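Local coordinates for protein MHC class I antigen (Ctenopharyngodon idella, PDB 5H5Z) that probably presents peptides at the cell surface, holding them in a groove built on a beta sheet, in complex with beta-2-microglobulin, at residues A[19-23]-A[34-38]; A[72-76]-A[90-94]; A[184-188]-A[266-272]; A[206-210]-A[236-240]. All blocks are in the same frame, centred on the assembly; numbering follows the deposited sequence.

Contact 1 of 4, residues A[19-23]-A[34-38]; sequences PEFTA and YFDSN
Strands 21-23 and 34-36 run antiparallel, their axes 4.6 Å apart at an angle of 173°, with Ala23 and Phe35 as a hydrogen-bonded pair and Thr22 facing Asp36 as a non-hydrogen-bonded one. Ala23 N reaches Phe35 O at 2.8 Å, and Phe35 N returns a bond to Ala23 O. Past Asp36 the ladder changes character: Ser37 N still bonds Phe21 O, but Phe21 N goes to the hydroxyl, Ser37 OG, at 2.9 Å. With chi1 at 53°, OG sits between its own backbone N and carbonyl carbon, turned to the other strand, and a water joins it to Glu20 N and Asn38 OD1. On the face of Phe21 and Phe35 the two rings meet rim to rim, planes at 69°, CD2 of Phe21 being 3.7 Å from CD1 of Phe35. On the face of Thr22 and Asp36, Thr22 CG2 touches Tyr34 CE1 at 3.6 Å, while Tyr34 OH bonds the anti lone pair of Asp36 OD2. The hairpin belongs to the floor of the alpha 1/alpha 2 platform: Phe21 and Phe35 pack beneath helix 55-82, and Thr22 and Tyr34 rest on beta-2-microglobulin.

Contact 2 of 4, residues A[72-76]-A[90-94]; sequences FKDSI and HTWQN
Phe72 lays one ring face across the edge of the Trp92 indole, in an edge-to-face (T-shaped) pair whose planes stand 64° apart. Trp92 CD1 is poised over the centre of the phenyl ring, 3.4 Å from Phe72 CD2, and the five-membered ring centroid is 4.3 Å from that of Phe72. The same phenyl ring meets Asn94 at its edge, where Phe72 CZ comes within 3.5 Å of Asn94 CB.

One turn along the helix, Ser75 and Ile76 deal with the rest of the tryptophan. Ser75 CB lies over a face of the indole, 4.2 Å from the centroid of the five-membered ring, a CH-pi contact offset toward the rim. Its hydroxyl bonds back to Val71 O and also reaches the backbone of the bound peptide; a water donates to Ser75 OG and accepts from Trp92 NE1 at 2.8 Å, giving the buried indole N-H a partner. Ile76 extends CG1 anti to its backbone N (chi1 -163°), which carries CD1 down to the strand. There it touches Trp92 CB at 3.8 Å and His90 O at 3.4 Å. Trp92 itself stands up from the strand among these helix side chains.

The contact seats helix 55-82 on strand 90-100, one wall of the peptide groove on its floor. Phe119 packs edge-to-face with Trp92, Tyr110 and Tyr112 of strand 106-114 border Asn94, and apolar side chains of the bound peptide pack on Trp92 and Ser75.

Contact 3 of 4, residues A[184-188]-A[266-272]; sequences SLLQK and TEDDIIT
Backbone bonds fasten the tail to the strand: Ile271 N donates to Leu185 O at 2.9 Å, and Gln187 N donates to Ile271 O at 3.1 Å. Together they bridge Leu186 with Ile271. Before the bridge the chain turns through the short 3-10 segment 267-269, where Asp269 N bonds Thr266 O and Thr266 N meets Asp269 OD2 on the anti side, somewhat out of the carboxylate plane. A water continues the polar link, accepting from Leu185 N and donating to Asp269 O.

The apolar contacts fall on both sides of the backbone. Leu185 pushes CD1 into the turn, 3.4 Å from Thr266 O, and meets Ile270 CG1 at 3.9 Å. Ile270 CG2 in turn packs 3.6 Å from Gln187 CB, and Gln187 hands its amide NE2 to Ser192 O. Leu186 and Ile271 run alongside each other in the same direction; Ile271 has CG1 between its N and carbonyl carbon (chi1 61°), bringing that atom within 3.6 Å of Leu186 CD2.

Thr272 OG1 lies 2.7 Å from Gln187 O, with Met98 O of the beta-2-microglobulin chain a second acceptor near its single proton. Lys188 NZ forms salt bridges to Glu95 and the Met98 carboxylate of that chain. Two main-chain bonds thus set the register of the tail on strand 182-187, at the edge of its sheet within this chain, while leucine and isoleucine packing, with the Gln187 stem, supplies much of the buried surface.

Contact 4 of 4, residues A[206-210]-A[236-240]; sequences VTITW and RMSTL
Arg236 lays its aliphatic part against Val206, CD of the arginine 3.9 Å from Val206 CG1, the two side chains passing head to tail. The chain is extended from CG to NE, and NE bonds Gly224 O on the neighbouring strand; at the guanidinium edge NH1 donates a hydrogen bond to a water, which also accepts from Val206 N. The backbone of Arg236 takes part too, since Ile208 CD1 sits 3.5 Å from Arg236 O.

After Met237, whose side chain leaves toward beta-2-microglobulin, comes Ser238. Its CB touches Ile208 CG2 at 3.6 Å. With OG anti to the backbone N (chi1 -179°), the hydroxyl reaches across to the indole: Trp210 NE1 donates to Ser238 OG at 2.9 Å, and OG lies close to the ring plane. The bond is moderately bent, with an N-H...O angle of 148°. A water bonded to Ser238 OG donates to Ile208 O as well.

Beyond Thr239, Leu240 covers one face of Trp210. Its CB stands over the centre of the six-membered ring, 3.6 Å from that centroid, in a CH-pi contact, and its CD2 lies 3.9 Å from Trp210 CE3.

Strands 207-212 and 234-240 belong to the two facing sheets of the immunoglobulin sandwich, and Ile208 and Trp210 also pack on Cys196 and Cys254, the disulfide pair. The chemistry is therefore that of an apolar core holding a small polar cluster of the Trp210 N-H, the Ser238 hydroxyl, a water and the Ile208 carbonyl, while at the Arg236 end the guanidinium is held by Gly224 O and a water.

In the fold
Contacts 1 and 2 share the peptide-binding platform, their centres 12 Å apart, and meet directly: Glu20 OE1 is 3.1 Å from Lys73 NZ in a salt bridge, and Phe21 CE1 lies 3.6 Å from Phe72 CD2, the two rings edge-to-face. Contact 2 is the one that borders the bound peptide. Contacts 3 and 4 lie in the immunoglobulin C1-set domain and its C-terminal tail, with centres 14 Å apart; Leu185 CD2 packs 3.7 Å from Trp210 CH2, and contact 4 is nested in the chain between the segments of contact 3. The pairs are well separated: contacts 2 and 4 have centres about 41 Å apart. Beta-2-microglobulin touches all four.

Contact 1 of 4, residues A[19-23]-A[34-38]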
loop_
_atom_site.group_PDB
_atom_site.type_symbol
_atom_site.label_atom_id
_atom_site.label_comp_id
_atom_site.label_asym_id
_atom_site.label_seq_id
_atom_site.Cartn_x
_atom_site.Cartn_y
_atom_site.Cartn_z
ATOM N N PRO A 19 4.462 17.559 -4.584
ATOM C CA PRO A 19 4.906 18.062 -5.890
ATOM C C PRO A 19 3.819 17.977 -6.961
ATOM O O PRO A 19 2.784 17.343 -6.750
ATOM C CB PRO A 19 6.071 17.129 -6.257
ATOM C CG PRO A 19 6.442 16.426 -4.997
ATOM C CD PRO A 19 5.169 16.316 -4.220
ATOM N N GLU A 20 4.063 18.613 -8.107
ATOM C CA GLU A 20 3.141 18.559 -9.239
ATOM C C GLU A 20 2.980 17.148 -9.789
ATOM O O GLU A 20 1.902 16.772 -10.245
ATOM C CB GLU A 20 3.621 19.464 -10.364
ATOM C CG GLU A 20 3.164 20.899 -10.249
ATOM C CD GLU A 20 3.451 21.683 -11.507
ATOM O OE1 GLU A 20 2.483 22.143 -12.147
ATOM O OE2 GLU A 20 4.640 21.825 -11.863
ATOM N N PHE A 21 4.063 16.380 -9.753
ATOM C CA PHE A 21 4.071 15.030 -10.293
ATOM C C PHE A 21 4.857 14.117 -9.373
ATOM O O PHE A 21 5.941 14.479 -8.922
ATOM C CB PHE A 21 4.698 15.029 -11.695
ATOM C CG PHE A 21 4.699 13.684 -12.364
ATOM C CD1 PHE A 21 3.587 13.245 -13.072
ATOM C CD2 PHE A 21 5.822 12.862 -12.303
ATOM C CE1 PHE A 21 3.584 12.009 -13.698
ATOM C CE2 PHE A 21 5.827 11.621 -12.928
ATOM C CZ PHE A 21 4.706 11.194 -13.627
ATOM N N THR A 22 4.300 12.938 -9.101
ATOM C CA THR A 22 4.985 11.887 -8.353
ATOM C C THR A 22 4.805 10.559 -9.091
ATOM O O THR A 22 3.706 10.237 -9.540
ATOM C CB THR A 22 4.424 11.751 -6.916
ATOM O OG1 THR A 22 4.497 13.013 -6.243
ATOM C CG2 THR A 22 5.207 10.712 -6.111
ATOM N N ALA A 23 5.885 9.795 -9.227
ATOM C CA ALA A 23 5.797 8.463 -9.806
ATOM C C ALA A 23 6.433 7.455 -8.861
ATOM O O ALA A 23 7.514 7.700 -8.319
ATOM C CB ALA A 23 6.487 8.425 -11.165
ATOM N N TYR A 34 11.372 5.733 -7.287
ATOM C CA TYR A 34 10.655 6.973 -6.974
ATOM C C TYR A 34 11.067 8.103 -7.929
ATOM O O TYR A 34 12.229 8.192 -8.314
ATOM C CB TYR A 34 10.934 7.400 -5.534
ATOM C CG TYR A 34 10.249 8.691 -5.151
ATOM C CD1 TYR A 34 8.902 8.699 -4.799
ATOM C CD2 TYR A 34 10.940 9.905 -5.157
ATOM C CE1 TYR A 34 8.261 9.871 -4.446
ATOM C CE2 TYR A 34 10.304 11.087 -4.807
ATOM C CZ TYR A 34 8.964 11.059 -4.451
ATOM O OH TYR A 34 8.316 12.212 -4.100
ATOM N N PHE A 35 10.112 8.959 -8.291
ATOM C CA PHE A 35 10.384 10.199 -9.023
ATOM C C PHE A 35 9.404 11.268 -8.573
ATOM O O PHE A 35 8.225 10.985 -8.364
ATOM C CB PHE A 35 10.237 9.979 -10.536
ATOM C CG PHE A 35 10.412 11.233 -11.374
ATOM C CD1 PHE A 35 9.339 12.097 -11.605
ATOM C CD2 PHE A 35 11.638 11.534 -11.957
ATOM C CE1 PHE A 35 9.495 13.245 -12.381
ATOM C CE2 PHE A 35 11.800 12.672 -12.740
ATOM C CZ PHE A 35 10.730 13.533 -12.954
ATOM N N ASP A 36 9.892 12.495 -8.428
ATOM C CA ASP A 36 8.990 13.636 -8.335
ATOM C C ASP A 36 9.505 14.868 -9.072
ATOM O O ASP A 36 10.688 14.950 -9.416
ATOM C CB ASP A 36 8.530 13.926 -6.885
ATOM C CG ASP A 36 9.591 14.611 -6.032
ATOM O OD1 ASP A 36 10.297 15.517 -6.522
ATOM O OD2 ASP A 36 9.683 14.263 -4.834
ATOM N N SER A 37 8.600 15.812 -9.320
ATOM C CA SER A 37 8.912 16.996 -10.118
ATOM C C SER A 37 9.668 18.090 -9.348
ATOM O O SER A 37 10.068 19.103 -9.935
ATOM C CB SER A 37 7.640 17.556 -10.762
ATOM O OG SER A 37 6.639 17.782 -9.787
ATOM N N ASN A 38 9.858 17.888 -8.045
ATOM C CA ASN A 38 10.719 18.765 -7.253
ATOM C C ASN A 38 12.196 18.416 -7.427
ATOM O O ASN A 38 13.015 19.291 -7.693
ATOM C CB ASN A 38 10.335 18.730 -5.771
ATOM C CG ASN A 38 9.068 19.513 -5.474
ATOM O OD1 ASN A 38 8.666 20.389 -6.239
ATOM N ND2 ASN A 38 8.437 19.206 -4.346
HETATM O O HOH W 1 6.753 19.998 -8.324
HETATM O O HOH W 2 5.525 12.987 -3.694
#

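Contact 2 of 4, residues A[72-76]-A[90-94]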
loop_
_atom_site.group_PDB
_atom_site.type_symbol
_atom_site.label_atom_id
_atom_site.label_comp_id
_atom_site.label_asym_id
_atom_site.label_seq_id
_atom_site.Cartn_x
_atom_site.Cartn_y
_atom_site.Cartn_z
ATOM N N PHE A 72 1.497 15.328 -17.983
ATOM C CA PHE A 72 0.527 15.405 -16.886
ATOM C C PHE A 72 0.046 16.823 -16.602
ATOM O O PHE A 72 -1.145 17.029 -16.331
ATOM C CB PHE A 72 1.083 14.761 -15.614
ATOM C CG PHE A 72 0.595 13.361 -15.386
ATOM C CD1 PHE A 72 0.636 12.413 -16.407
ATOM C CD2 PHE A 72 0.100 12.981 -14.137
ATOM C CE1 PHE A 72 0.179 11.120 -16.192
ATOM C CE2 PHE A 72 -0.352 11.687 -13.915
ATOM C CZ PHE A 72 -0.318 10.762 -14.944
ATOM N N LYS A 73 0.965 17.789 -16.661
ATOM C CA LYS A 73 0.619 19.208 -16.522
ATOM C C LYS A 73 -0.395 19.623 -17.583
ATOM O O LYS A 73 -1.396 20.274 -17.284
ATOM C CB LYS A 73 1.864 20.089 -16.656
ATOM C CG LYS A 73 2.659 20.309 -15.379
ATOM C CD LYS A 73 3.961 21.056 -15.666
ATOM C CE LYS A 73 3.741 22.520 -16.028
ATOM N NZ LYS A 73 3.337 23.343 -14.854
ATOM N N ASP A 74 -0.122 19.229 -18.825
ATOM C CA ASP A 74 -0.958 19.594 -19.969
ATOM C C ASP A 74 -2.322 18.912 -19.879
ATOM O O ASP A 74 -3.359 19.528 -20.156
ATOM C CB ASP A 74 -0.268 19.191 -21.276
ATOM C CG ASP A 74 1.031 19.957 -21.527
ATOM O OD1 ASP A 74 1.337 20.919 -20.788
ATOM O OD2 ASP A 74 1.751 19.591 -22.479
ATOM N N SER A 75 -2.299 17.641 -19.480
ATOM C CA SER A 75 -3.498 16.815 -19.388
ATOM C C SER A 75 -4.480 17.317 -18.332
ATOM O O SER A 75 -5.662 17.485 -18.624
ATOM C CB SER A 75 -3.130 15.354 -19.114
ATOM O OG SER A 75 -2.506 14.771 -20.247
ATOM N N ILE A 76 -3.988 17.570 -17.119
ATOM C CA ILE A 76 -4.855 18.028 -16.026
ATOM C C ILE A 76 -5.500 19.384 -16.347
ATOM O O ILE A 76 -6.647 19.628 -15.980
ATOM C CB ILE A 76 -4.146 18.018 -14.645
ATOM C CG1 ILE A 76 -5.175 18.081 -13.506
ATOM C CG2 ILE A 76 -3.105 19.130 -14.538
ATOM C CD1 ILE A 76 -4.627 17.692 -12.148
ATOM N N HIS A 90 -6.968 19.863 -7.937
ATOM C CA HIS A 90 -7.458 18.703 -8.671
ATOM C C HIS A 90 -6.326 17.713 -8.921
ATOM O O HIS A 90 -5.150 18.078 -8.856
ATOM C CB HIS A 90 -8.155 19.130 -9.965
ATOM C CG HIS A 90 -9.362 19.987 -9.735
ATOM N ND1 HIS A 90 -10.586 19.466 -9.372
ATOM C CD2 HIS A 90 -9.525 21.330 -9.788
ATOM C CE1 HIS A 90 -11.454 20.451 -9.222
ATOM N NE2 HIS A 90 -10.836 21.593 -9.470
ATOM N N THR A 91 -6.693 16.461 -9.177
ATOM C CA THR A 91 -5.714 15.386 -9.325
ATOM C C THR A 91 -5.919 14.615 -10.620
ATOM O O THR A 91 -7.049 14.459 -11.099
ATOM C CB THR A 91 -5.768 14.374 -8.158
ATOM O OG1 THR A 91 -6.932 13.552 -8.290
ATOM C CG2 THR A 91 -5.798 15.074 -6.806
ATOM N N TRP A 92 -4.808 14.125 -11.164
ATOM C CA TRP A 92 -4.794 13.311 -12.359
ATOM C C TRP A 92 -3.898 12.119 -12.056
ATOM O O TRP A 92 -2.759 12.280 -11.606
ATOM C CB TRP A 92 -4.257 14.133 -13.541
ATOM C CG TRP A 92 -4.144 13.394 -14.851
ATOM C CD1 TRP A 92 -2.994 13.107 -15.537
ATOM C CD2 TRP A 92 -5.220 12.862 -15.633
ATOM N NE1 TRP A 92 -3.287 12.433 -16.700
ATOM C CE2 TRP A 92 -4.647 12.271 -16.784
ATOM C CE3 TRP A 92 -6.619 12.844 -15.482
ATOM C CZ2 TRP A 92 -5.419 11.649 -17.771
ATOM C CZ3 TRP A 92 -7.387 12.225 -16.462
ATOM C CH2 TRP A 92 -6.780 11.632 -17.594
ATOM N N GLN A 93 -4.429 10.923 -12.283
ATOM C CA GLN A 93 -3.724 9.691 -11.940
ATOM C C GLN A 93 -3.630 8.731 -13.113
ATOM O O GLN A 93 -4.530 8.658 -13.949
ATOM C CB GLN A 93 -4.428 8.976 -10.787
ATOM C CG GLN A 93 -4.210 9.581 -9.415
ATOM C CD GLN A 93 -5.238 9.076 -8.415
ATOM O OE1 GLN A 93 -6.419 9.407 -8.502
ATOM N NE2 GLN A 93 -4.794 8.261 -7.470
ATOM N N ASN A 94 -2.535 7.980 -13.142
ATOM C CA ASN A 94 -2.334 6.912 -14.105
ATOM C C ASN A 94 -1.749 5.726 -13.348
ATOM O O ASN A 94 -0.808 5.880 -12.565
ATOM C CB ASN A 94 -1.382 7.396 -15.209
ATOM C CG ASN A 94 -1.108 6.351 -16.291
ATOM O OD1 ASN A 94 -1.948 5.506 -16.622
ATOM N ND2 ASN A 94 0.067 6.449 -16.886
HETATM O O HOH W 3 -1.876 12.008 -19.125
#

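Contact 3 of 4, residues A[184-188]-A[266-272]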
loop_
_atom_site.group_PDB
_atom_site.type_symbol
_atom_site.label_atom_id
_atom_site.label_comp_id
_atom_site.label_asym_id
_atom_site.label_seq_id
_atom_site.Cartn_x
_atom_site.Cartn_y
_atom_site.Cartn_z
ATOM N N SER A 184 1.871 -14.645 18.569
ATOM C CA SER A 184 1.649 -14.523 20.013
ATOM C C SER A 184 0.156 -14.508 20.348
ATOM O O SER A 184 -0.672 -14.130 19.514
ATOM C CB SER A 184 2.319 -13.260 20.564
ATOM O OG SER A 184 3.730 -13.322 20.437
ATOM N N LEU A 185 -0.178 -14.935 21.567
ATOM C CA LEU A 185 -1.530 -14.793 22.100
ATOM C C LEU A 185 -1.499 -13.698 23.145
ATOM O O LEU A 185 -0.717 -13.765 24.101
ATOM C CB LEU A 185 -2.027 -16.092 22.740
ATOM C CG LEU A 185 -2.809 -17.122 21.926
ATOM C CD1 LEU A 185 -3.408 -18.148 22.872
ATOM C CD2 LEU A 185 -3.904 -16.497 21.074
ATOM N N LEU A 186 -2.362 -12.702 22.959
ATOM C CA LEU A 186 -2.343 -11.494 23.776
ATOM C C LEU A 186 -3.632 -11.347 24.548
ATOM O O LEU A 186 -4.708 -11.684 24.052
ATOM C CB LEU A 186 -2.149 -10.257 22.891
ATOM C CG LEU A 186 -1.060 -10.267 21.808
ATOM C CD1 LEU A 186 -1.036 -8.951 21.043
ATOM C CD2 LEU A 186 0.310 -10.590 22.379
ATOM N N GLN A 187 -3.521 -10.843 25.767
ATOM C CA GLN A 187 -4.696 -10.557 26.576
ATOM C C GLN A 187 -4.391 -9.421 27.536
ATOM O O GLN A 187 -3.357 -9.425 28.200
ATOM C CB GLN A 187 -5.118 -11.804 27.349
ATOM C CG GLN A 187 -6.536 -11.741 27.884
ATOM C CD GLN A 187 -6.932 -12.990 28.643
ATOM O OE1 GLN A 187 -6.096 -13.643 29.257
ATOM N NE2 GLN A 187 -8.219 -13.320 28.618
ATOM N N LYS A 188 -5.294 -8.448 27.602
ATOM C CA LYS A 188 -5.101 -7.283 28.457
ATOM C C LYS A 188 -5.468 -7.572 29.909
ATOM O O LYS A 188 -4.838 -7.060 30.831
ATOM C CB LYS A 188 -5.910 -6.101 27.928
ATOM C CG LYS A 188 -5.475 -5.638 26.545
ATOM C CD LYS A 188 -6.081 -4.294 26.175
ATOM C CE LYS A 188 -5.562 -3.172 27.064
ATOM N NZ LYS A 188 -4.283 -2.598 26.565
ATOM N N THR A 266 -1.780 -21.783 22.727
ATOM C CA THR A 266 -2.815 -22.156 23.700
ATOM C C THR A 266 -2.789 -21.225 24.917
ATOM O O THR A 266 -1.960 -20.321 24.986
ATOM C CB THR A 266 -2.657 -23.623 24.176
ATOM O OG1 THR A 266 -1.442 -23.764 24.924
ATOM C CG2 THR A 266 -2.650 -24.595 22.994
ATOM N N GLU A 267 -3.682 -21.455 25.880
ATOM C CA GLU A 267 -3.744 -20.624 27.094
ATOM C C GLU A 267 -2.390 -20.468 27.784
ATOM O O GLU A 267 -2.097 -19.410 28.349
ATOM C CB GLU A 267 -4.781 -21.162 28.093
ATOM C CG GLU A 267 -4.540 -22.576 28.589
ATOM C CD GLU A 267 -5.791 -23.206 29.166
ATOM O OE1 GLU A 267 -6.165 -24.302 28.699
ATOM O OE2 GLU A 267 -6.405 -22.602 30.077
ATOM N N ASP A 268 -1.574 -21.522 27.729
ATOM C CA ASP A 268 -0.236 -21.525 28.323
ATOM C C ASP A 268 0.697 -20.491 27.698
ATOM O O ASP A 268 1.746 -20.168 28.263
ATOM C CB ASP A 268 0.396 -22.918 28.208
ATOM C CG ASP A 268 -0.187 -23.909 29.197
ATOM O OD1 ASP A 268 -0.969 -23.495 30.080
ATOM O OD2 ASP A 268 0.143 -25.107 29.091
ATOM N N ASP A 269 0.313 -19.985 26.530
ATOM C CA ASP A 269 1.139 -19.038 25.788
ATOM C C ASP A 269 0.749 -17.582 25.988
ATOM O O ASP A 269 1.489 -16.687 25.564
ATOM C CB ASP A 269 1.118 -19.376 24.295
ATOM C CG ASP A 269 1.664 -20.751 24.014
ATOM O OD1 ASP A 269 2.740 -21.079 24.556
ATOM O OD2 ASP A 269 1.012 -21.505 23.265
ATOM N N ILE A 270 -0.394 -17.343 26.635
ATOM C CA ILE A 270 -0.938 -15.986 26.748
ATOM C C ILE A 270 0.030 -15.047 27.462
ATOM O O ILE A 270 0.547 -15.362 28.540
ATOM C CB ILE A 270 -2.339 -15.962 27.411
ATOM C CG1 ILE A 270 -3.348 -16.704 26.527
ATOM C CG2 ILE A 270 -2.803 -14.529 27.672
ATOM C CD1 ILE A 270 -4.750 -16.782 27.093
ATOM N N ILE A 271 0.290 -13.906 26.829
ATOM C CA ILE A 271 1.118 -12.862 27.426
ATOM C C ILE A 271 0.302 -11.595 27.675
ATOM O O ILE A 271 -0.732 -11.367 27.038
ATOM C CB ILE A 271 2.396 -12.557 26.598
ATOM C CG1 ILE A 271 2.049 -12.067 25.183
ATOM C CG2 ILE A 271 3.318 -13.772 26.577
ATOM C CD1 ILE A 271 3.246 -11.585 24.388
ATOM N N THR A 272 0.771 -10.783 28.615
ATOM C CA THR A 272 0.069 -9.570 29.017
ATOM C C THR A 272 1.044 -8.576 29.639
ATOM O O THR A 272 2.115 -8.958 30.119
ATOM C CB THR A 272 -1.074 -9.895 30.010
ATOM O OG1 THR A 272 -1.824 -8.707 30.311
ATOM C CG2 THR A 272 -0.530 -10.504 31.286
HETATM O O HOH W 4 2.030 -15.916 22.982
#

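Contact 4 of 4, residues A[206-210]-A[236-240]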
loop_
_atom_site.group_PDB
_atom_site.type_symbol
_atom_site.label_atom_id
_atom_site.label_comp_id
_atom_site.label_asym_id
_atom_site.label_seq_id
_atom_site.Cartn_x
_atom_site.Cartn_y
_atom_site.Cartn_z
ATOM N N VAL A 206 -2.365 -15.145 4.806
ATOM C CA VAL A 206 -2.294 -15.876 6.079
ATOM C C VAL A 206 -3.697 -16.293 6.539
ATOM O O VAL A 206 -4.670 -15.584 6.295
ATOM C CB VAL A 206 -1.540 -15.063 7.168
ATOM C CG1 VAL A 206 -2.370 -13.884 7.679
ATOM C CG2 VAL A 206 -1.118 -15.955 8.326
ATOM N N THR A 207 -3.798 -17.457 7.179
ATOM C CA THR A 207 -5.076 -17.920 7.706
ATOM C C THR A 207 -4.985 -18.071 9.218
ATOM O O THR A 207 -4.175 -18.850 9.725
ATOM C CB THR A 207 -5.531 -19.237 7.040
ATOM O OG1 THR A 207 -5.619 -19.044 5.624
ATOM C CG2 THR A 207 -6.898 -19.669 7.559
ATOM N N ILE A 208 -5.809 -17.304 9.931
ATOM C CA ILE A 208 -5.853 -17.368 11.387
ATOM C C ILE A 208 -7.206 -17.932 11.777
ATOM O O ILE A 208 -8.241 -17.427 11.346
ATOM C CB ILE A 208 -5.649 -15.985 12.043
ATOM C CG1 ILE A 208 -4.342 -15.352 11.566
ATOM C CG2 ILE A 208 -5.673 -16.098 13.565
ATOM C CD1 ILE A 208 -4.108 -13.937 12.049
ATOM N N THR A 209 -7.193 -18.994 12.574
ATOM C CA THR A 209 -8.432 -19.611 13.029
ATOM C C THR A 209 -8.373 -19.897 14.516
ATOM O O THR A 209 -7.298 -19.950 15.115
ATOM C CB THR A 209 -8.731 -20.935 12.295
ATOM O OG1 THR A 209 -7.638 -21.840 12.477
ATOM C CG2 THR A 209 -8.962 -20.708 10.804
ATOM N N TRP A 210 -9.541 -20.134 15.088
ATOM C CA TRP A 210 -9.658 -20.506 16.484
ATOM C C TRP A 210 -10.254 -21.895 16.572
ATOM O O TRP A 210 -11.083 -22.275 15.761
ATOM C CB TRP A 210 -10.544 -19.516 17.231
ATOM C CG TRP A 210 -9.957 -18.160 17.361
ATOM C CD1 TRP A 210 -10.162 -17.102 16.538
ATOM C CD2 TRP A 210 -9.072 -17.704 18.384
ATOM N NE1 TRP A 210 -9.461 -16.019 16.976
ATOM C CE2 TRP A 210 -8.784 -16.360 18.113
ATOM C CE3 TRP A 210 -8.499 -18.303 19.506
ATOM C CZ2 TRP A 210 -7.947 -15.605 18.913
ATOM C CZ3 TRP A 210 -7.673 -17.551 20.301
ATOM C CH2 TRP A 210 -7.403 -16.216 20.003
ATOM N N ARG A 236 -1.303 -9.591 10.816
ATOM C CA ARG A 236 -2.752 -9.759 10.906
ATOM C C ARG A 236 -3.080 -10.347 12.269
ATOM O O ARG A 236 -2.271 -11.073 12.855
ATOM C CB ARG A 236 -3.270 -10.682 9.797
ATOM C CG ARG A 236 -4.756 -10.545 9.522
ATOM C CD ARG A 236 -5.176 -11.253 8.243
ATOM N NE ARG A 236 -6.577 -10.969 7.937
ATOM C CZ ARG A 236 -7.178 -11.256 6.787
ATOM N NH1 ARG A 236 -6.507 -11.843 5.804
ATOM N NH2 ARG A 236 -8.459 -10.949 6.618
ATOM N N MET A 237 -4.265 -10.034 12.776
ATOM C CA MET A 237 -4.700 -10.609 14.039
ATOM C C MET A 237 -6.161 -11.027 14.018
ATOM O O MET A 237 -6.948 -10.554 13.196
ATOM C CB MET A 237 -4.425 -9.647 15.201
ATOM C CG MET A 237 -5.355 -8.445 15.265
ATOM S SD MET A 237 -4.695 -7.222 16.400
ATOM C CE MET A 237 -6.209 -6.450 16.966
ATOM N N SER A 238 -6.507 -11.931 14.926
ATOM C CA SER A 238 -7.896 -12.297 15.164
ATOM C C SER A 238 -8.162 -12.246 16.654
ATOM O O SER A 238 -7.292 -12.571 17.456
ATOM C CB SER A 238 -8.192 -13.698 14.633
ATOM O OG SER A 238 -9.553 -14.030 14.844
ATOM N N THR A 239 -9.373 -11.844 17.017
ATOM C CA THR A 239 -9.739 -11.673 18.416
ATOM C C THR A 239 -10.911 -12.583 18.757
ATOM O O THR A 239 -11.920 -12.591 18.050
ATOM C CB THR A 239 -10.105 -10.202 18.713
ATOM O OG1 THR A 239 -9.005 -9.353 18.358
ATOM C CG2 THR A 239 -10.426 -10.001 20.184
ATOM N N LEU A 240 -10.758 -13.353 19.835
ATOM C CA LEU A 240 -11.819 -14.218 20.341
ATOM C C LEU A 240 -12.424 -13.599 21.588
ATOM O O LEU A 240 -11.715 -13.327 22.558
ATOM C CB LEU A 240 -11.277 -15.613 20.678
ATOM C CG LEU A 240 -12.286 -16.631 21.224
ATOM C CD1 LEU A 240 -13.228 -17.113 20.130
ATOM C CD2 LEU A 240 -11.579 -17.811 21.879
HETATM O O HOH W 5 -3.747 -12.487 4.735
HETATM O O HOH W 6 -10.063 -15.807 12.850
#